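Local atomic coordinates of ULam111 (Flavobacterium sp., PDB entry 5WUT), a protein that probably hydrolyses the beta-1,3-glucosidic bonds of laminarin, as a laminarinase of glycoside hydrolase family 16. Residues A[80-94]-A[221-235]. Sequence-based numbering, arbitrary orientation.
Sequences FQYGYIEARAKLPVG and IFPQDFSIDYIKVYQ
Tyr230 lays one face of its ring under the aliphatic root of Arg88, whose CB lies 3.8 Å from the ring centroid in a CH-pi contact, while CE of Lys232 sits over the centre of the opposite face. The sandwiched ring leaves the backbone with CG wedged between N and the carbonyl carbon (chi1 64°), which swings the phenol across to the neighbouring strand. There its OH donates to Glu86 OE2 at 2.7 Å, on the anti side and tilted out of the carboxylate plane, and a water relays that same oxygen to Lys232 NZ. An alanine here removes the phenol, which would probably leave Glu86 OE2 without its hydroxyl partner and the chains of Arg88 and Lys232 without the ring between them, freer to shift.

Beside it, the extended Arg88 brings NH1 to Asp229 OD2 at 2.8 Å, a salt bridge in which NH1 comes to the oxygen from above the carboxylate plane, the two flat groups turned 70° apart. Asp229 and Tyr230 together face Arg88, a classic beta bulge that moves the antiparallel pairing by one residue: Ala87 opposes Ile231, yet Ala89 opposes Ile228. In the beta-jelly roll of this family, strands 83-90 and 224-234 are neighbours. Their other side is apolar and buried, with Ile85 CG1 against Val233 CG1 at 4.0 Å and strand 200-208 packing on Ile85 and Ile228.

The ends are fastened by amides. Gln235 NE2 donates almost straight to Tyr82 O at 2.9 Å. The bond from Val93 N to Gln224 OE1, 3.0 Å, is as straight, but reaches the oxygen from above its carbonyl plane, the NE2 of Gln224 meanwhile holding Ile221 O.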
# COMPACT_ATOMS: atom_id res chain seq x y z
N PHE A 80 3.11 -25.13 -6.64
CA PHE A 80 2.21 -24.43 -7.55
C PHE A 80 2.95 -23.61 -8.59
O PHE A 80 4.01 -23.06 -8.32
CB PHE A 80 1.26 -23.52 -6.75
CG PHE A 80 0.45 -24.28 -5.75
CD1 PHE A 80 -0.74 -24.88 -6.12
CD2 PHE A 80 0.90 -24.43 -4.45
CE1 PHE A 80 -1.48 -25.60 -5.20
CE2 PHE A 80 0.17 -25.16 -3.53
CZ PHE A 80 -1.04 -25.73 -3.92
N GLN A 81 2.38 -23.55 -9.80
CA GLN A 81 2.90 -22.71 -10.86
C GLN A 81 1.84 -21.68 -11.23
O GLN A 81 0.77 -22.06 -11.74
CB GLN A 81 3.29 -23.53 -12.09
CG GLN A 81 3.89 -22.70 -13.21
CD GLN A 81 4.34 -23.56 -14.38
OE1 GLN A 81 4.72 -24.72 -14.22
NE2 GLN A 81 4.31 -22.98 -15.58
N TYR A 82 2.16 -20.41 -10.93
CA TYR A 82 1.30 -19.24 -11.11
C TYR A 82 0.17 -19.19 -10.10
O TYR A 82 -0.19 -20.20 -9.49
CB TYR A 82 0.71 -19.15 -12.54
CG TYR A 82 1.72 -19.31 -13.66
CD1 TYR A 82 2.97 -18.72 -13.60
CD2 TYR A 82 1.40 -20.05 -14.80
CE1 TYR A 82 3.90 -18.89 -14.61
CE2 TYR A 82 2.32 -20.22 -15.82
CZ TYR A 82 3.56 -19.63 -15.73
OH TYR A 82 4.46 -19.81 -16.76
N GLY A 83 -0.39 -18.00 -9.93
CA GLY A 83 -1.55 -17.84 -9.07
C GLY A 83 -1.52 -16.56 -8.28
O GLY A 83 -0.55 -15.80 -8.33
N TYR A 84 -2.60 -16.30 -7.57
CA TYR A 84 -2.61 -15.25 -6.57
C TYR A 84 -2.39 -15.95 -5.24
O TYR A 84 -3.19 -16.77 -4.82
CB TYR A 84 -3.92 -14.45 -6.57
CG TYR A 84 -3.80 -13.17 -5.76
CD1 TYR A 84 -4.05 -13.15 -4.39
CD2 TYR A 84 -3.42 -11.97 -6.37
CE1 TYR A 84 -3.92 -11.97 -3.64
CE2 TYR A 84 -3.30 -10.79 -5.65
CZ TYR A 84 -3.55 -10.80 -4.29
OH TYR A 84 -3.41 -9.62 -3.58
N ILE A 85 -1.27 -15.63 -4.60
CA ILE A 85 -0.85 -16.34 -3.40
C ILE A 85 -0.79 -15.33 -2.26
O ILE A 85 -0.15 -14.30 -2.37
CB ILE A 85 0.50 -17.03 -3.62
CG1 ILE A 85 0.36 -18.17 -4.64
CG2 ILE A 85 1.07 -17.53 -2.30
CD1 ILE A 85 1.67 -18.66 -5.18
N GLU A 86 -1.51 -15.60 -1.17
CA GLU A 86 -1.67 -14.62 -0.08
C GLU A 86 -1.44 -15.23 1.29
O GLU A 86 -1.96 -16.31 1.58
CB GLU A 86 -3.08 -14.01 -0.14
CG GLU A 86 -3.41 -12.99 0.95
CD GLU A 86 -4.87 -12.55 0.86
OE1 GLU A 86 -5.20 -11.69 0.01
OE2 GLU A 86 -5.71 -13.10 1.61
N ALA A 87 -0.66 -14.54 2.13
CA ALA A 87 -0.47 -14.94 3.51
C ALA A 87 -0.93 -13.83 4.44
O ALA A 87 -0.82 -12.65 4.11
CB ALA A 87 0.99 -15.29 3.80
N ARG A 88 -1.48 -14.21 5.58
CA ARG A 88 -1.87 -13.25 6.60
C ARG A 88 -1.00 -13.52 7.81
O ARG A 88 -0.95 -14.66 8.29
CB ARG A 88 -3.36 -13.38 6.94
CG ARG A 88 -3.82 -12.43 8.01
CD ARG A 88 -5.33 -12.45 8.17
NE ARG A 88 -5.76 -11.41 9.09
CZ ARG A 88 -6.02 -11.60 10.39
NH1 ARG A 88 -5.90 -12.79 10.93
NH2 ARG A 88 -6.39 -10.58 11.14
N ALA A 89 -0.26 -12.52 8.27
CA ALA A 89 0.72 -12.77 9.32
C ALA A 89 0.96 -11.57 10.22
O ALA A 89 0.68 -10.43 9.85
CB ALA A 89 2.03 -13.23 8.71
N LYS A 90 1.48 -11.87 11.41
CA LYS A 90 1.85 -10.85 12.40
C LYS A 90 3.35 -10.99 12.71
O LYS A 90 3.83 -12.11 12.90
CB LYS A 90 0.99 -11.02 13.66
CG LYS A 90 1.32 -10.07 14.81
CD LYS A 90 0.34 -10.27 15.95
CE LYS A 90 0.46 -9.16 16.99
NZ LYS A 90 1.81 -9.08 17.61
N LEU A 91 4.06 -9.87 12.71
CA LEU A 91 5.53 -9.88 12.77
C LEU A 91 6.09 -9.97 14.18
O LEU A 91 5.47 -9.47 15.12
CB LEU A 91 6.08 -8.60 12.13
CG LEU A 91 5.79 -8.41 10.65
CD1 LEU A 91 6.18 -6.99 10.22
CD2 LEU A 91 6.54 -9.46 9.84
N PRO A 92 7.27 -10.60 14.31
CA PRO A 92 8.10 -10.42 15.51
C PRO A 92 8.75 -9.05 15.42
O PRO A 92 8.78 -8.48 14.33
CB PRO A 92 9.15 -11.53 15.39
CG PRO A 92 9.37 -11.60 13.90
CD PRO A 92 7.99 -11.36 13.28
N VAL A 93 9.28 -8.54 16.52
CA VAL A 93 9.89 -7.22 16.48
C VAL A 93 11.22 -7.22 17.20
O VAL A 93 11.43 -8.01 18.13
CB VAL A 93 8.98 -6.15 17.10
CG1 VAL A 93 7.69 -6.02 16.30
CG2 VAL A 93 8.64 -6.51 18.52
N GLY A 94 12.13 -6.36 16.76
CA GLY A 94 13.38 -6.16 17.48
C GLY A 94 14.61 -6.36 16.62
O GLY A 94 14.59 -7.05 15.60
N ILE A 221 15.36 -8.93 23.23
CA ILE A 221 14.08 -9.07 22.52
C ILE A 221 13.46 -10.46 22.68
O ILE A 221 12.26 -10.63 22.47
CB ILE A 221 14.21 -8.77 20.99
CG1 ILE A 221 14.93 -9.89 20.22
CG2 ILE A 221 14.86 -7.41 20.75
CD1 ILE A 221 15.09 -9.59 18.72
N PHE A 222 14.26 -11.46 23.04
CA PHE A 222 13.78 -12.83 23.04
C PHE A 222 12.98 -13.15 24.30
O PHE A 222 13.33 -12.68 25.38
CB PHE A 222 14.96 -13.80 22.90
CG PHE A 222 15.71 -13.61 21.62
CD1 PHE A 222 15.14 -14.03 20.42
CD2 PHE A 222 16.93 -12.97 21.60
CE1 PHE A 222 15.81 -13.86 19.22
CE2 PHE A 222 17.61 -12.79 20.40
CZ PHE A 222 17.04 -13.22 19.21
N PRO A 223 11.92 -13.95 24.16
CA PRO A 223 11.47 -14.63 22.94
C PRO A 223 10.60 -13.76 22.03
O PRO A 223 9.95 -12.84 22.50
CB PRO A 223 10.66 -15.81 23.50
CG PRO A 223 10.07 -15.27 24.75
CD PRO A 223 11.13 -14.36 25.34
N GLN A 224 10.60 -14.07 20.73
CA GLN A 224 9.77 -13.33 19.78
C GLN A 224 8.91 -14.27 18.96
O GLN A 224 9.39 -15.30 18.50
CB GLN A 224 10.65 -12.49 18.85
CG GLN A 224 11.14 -11.18 19.46
CD GLN A 224 10.00 -10.23 19.83
OE1 GLN A 224 9.02 -10.10 19.09
NE2 GLN A 224 10.13 -9.57 20.97
N ASP A 225 7.65 -13.89 18.75
CA ASP A 225 6.69 -14.70 18.01
C ASP A 225 6.42 -14.15 16.61
O ASP A 225 6.16 -12.95 16.43
CB ASP A 225 5.34 -14.77 18.74
CG ASP A 225 5.38 -15.62 20.00
OD1 ASP A 225 6.38 -16.33 20.24
OD2 ASP A 225 4.37 -15.59 20.73
N PHE A 226 6.46 -15.05 15.63
CA PHE A 226 6.06 -14.82 14.24
C PHE A 226 4.83 -15.67 14.02
O PHE A 226 4.91 -16.90 14.09
CB PHE A 226 7.21 -15.22 13.32
CG PHE A 226 6.95 -15.09 11.83
CD1 PHE A 226 6.06 -14.16 11.31
CD2 PHE A 226 7.66 -15.89 10.95
CE1 PHE A 226 5.88 -14.05 9.92
CE2 PHE A 226 7.49 -15.80 9.57
CZ PHE A 226 6.59 -14.87 9.06
N SER A 227 3.67 -15.04 13.79
CA SER A 227 2.40 -15.77 13.72
C SER A 227 1.83 -15.74 12.31
O SER A 227 1.68 -14.66 11.73
CB SER A 227 1.37 -15.17 14.68
OG SER A 227 1.86 -15.20 16.02
N ILE A 228 1.48 -16.90 11.78
CA ILE A 228 0.92 -16.97 10.44
C ILE A 228 -0.48 -17.59 10.51
O ILE A 228 -0.65 -18.69 11.01
CB ILE A 228 1.82 -17.76 9.48
CG1 ILE A 228 3.27 -17.22 9.51
CG2 ILE A 228 1.25 -17.75 8.06
CD1 ILE A 228 4.19 -17.89 10.53
N ASP A 229 -1.48 -16.85 10.03
CA ASP A 229 -2.89 -17.30 10.05
C ASP A 229 -3.19 -18.27 8.92
O ASP A 229 -3.80 -19.32 9.13
CB ASP A 229 -3.80 -16.06 9.97
CG ASP A 229 -5.28 -16.37 10.19
OD1 ASP A 229 -5.63 -17.48 10.62
OD2 ASP A 229 -6.09 -15.43 9.97
N TYR A 230 -2.75 -17.94 7.71
CA TYR A 230 -3.01 -18.80 6.58
C TYR A 230 -2.09 -18.52 5.39
O TYR A 230 -1.42 -17.48 5.32
CB TYR A 230 -4.48 -18.66 6.13
CG TYR A 230 -4.90 -17.29 5.61
CD1 TYR A 230 -4.42 -16.79 4.39
CD2 TYR A 230 -5.82 -16.52 6.31
CE1 TYR A 230 -4.82 -15.56 3.91
CE2 TYR A 230 -6.23 -15.29 5.83
CZ TYR A 230 -5.74 -14.82 4.63
OH TYR A 230 -6.17 -13.59 4.19
N ILE A 231 -2.07 -19.47 4.47
CA ILE A 231 -1.59 -19.28 3.10
C ILE A 231 -2.74 -19.71 2.20
O ILE A 231 -3.25 -20.82 2.37
CB ILE A 231 -0.35 -20.14 2.77
CG1 ILE A 231 0.83 -19.77 3.66
CG2 ILE A 231 0.03 -19.95 1.30
CD1 ILE A 231 1.97 -20.81 3.58
N LYS A 232 -3.15 -18.85 1.27
CA LYS A 232 -4.19 -19.18 0.29
C LYS A 232 -3.59 -19.12 -1.10
O LYS A 232 -2.81 -18.22 -1.40
CB LYS A 232 -5.37 -18.20 0.37
CG LYS A 232 -6.20 -18.33 1.62
CD LYS A 232 -7.25 -17.23 1.67
CE LYS A 232 -8.02 -17.28 2.98
NZ LYS A 232 -9.12 -16.26 2.99
N VAL A 233 -3.96 -20.07 -1.95
CA VAL A 233 -3.51 -20.06 -3.34
C VAL A 233 -4.70 -20.06 -4.28
O VAL A 233 -5.54 -20.97 -4.23
CB VAL A 233 -2.63 -21.28 -3.69
CG1 VAL A 233 -2.16 -21.18 -5.13
CG2 VAL A 233 -1.45 -21.36 -2.73
N TYR A 234 -4.78 -19.04 -5.12
CA TYR A 234 -5.85 -18.94 -6.12
C TYR A 234 -5.30 -19.14 -7.53
O TYR A 234 -4.23 -18.64 -7.85
CB TYR A 234 -6.54 -17.57 -6.05
CG TYR A 234 -7.19 -17.21 -4.74
CD1 TYR A 234 -6.45 -16.63 -3.71
CD2 TYR A 234 -8.55 -17.41 -4.54
CE1 TYR A 234 -7.04 -16.27 -2.52
CE2 TYR A 234 -9.15 -17.05 -3.35
CZ TYR A 234 -8.40 -16.49 -2.34
OH TYR A 234 -9.01 -16.14 -1.16
N GLN A 235 -6.03 -19.88 -8.37
CA GLN A 235 -5.64 -20.03 -9.78
C GLN A 235 -6.88 -19.99 -10.66
O GLN A 235 -7.94 -20.39 -10.20
CB GLN A 235 -4.88 -21.33 -10.01
CG GLN A 235 -3.56 -21.47 -9.25
CD GLN A 235 -2.86 -22.79 -9.54
OE1 GLN A 235 -3.51 -23.83 -9.71
NE2 GLN A 235 -1.54 -22.76 -9.59
O HOH W 1 -0.02 -25.34 -10.37
O HOH W 2 -8.26 -13.88 1.30
O HOH W 3 5.12 -9.99 17.63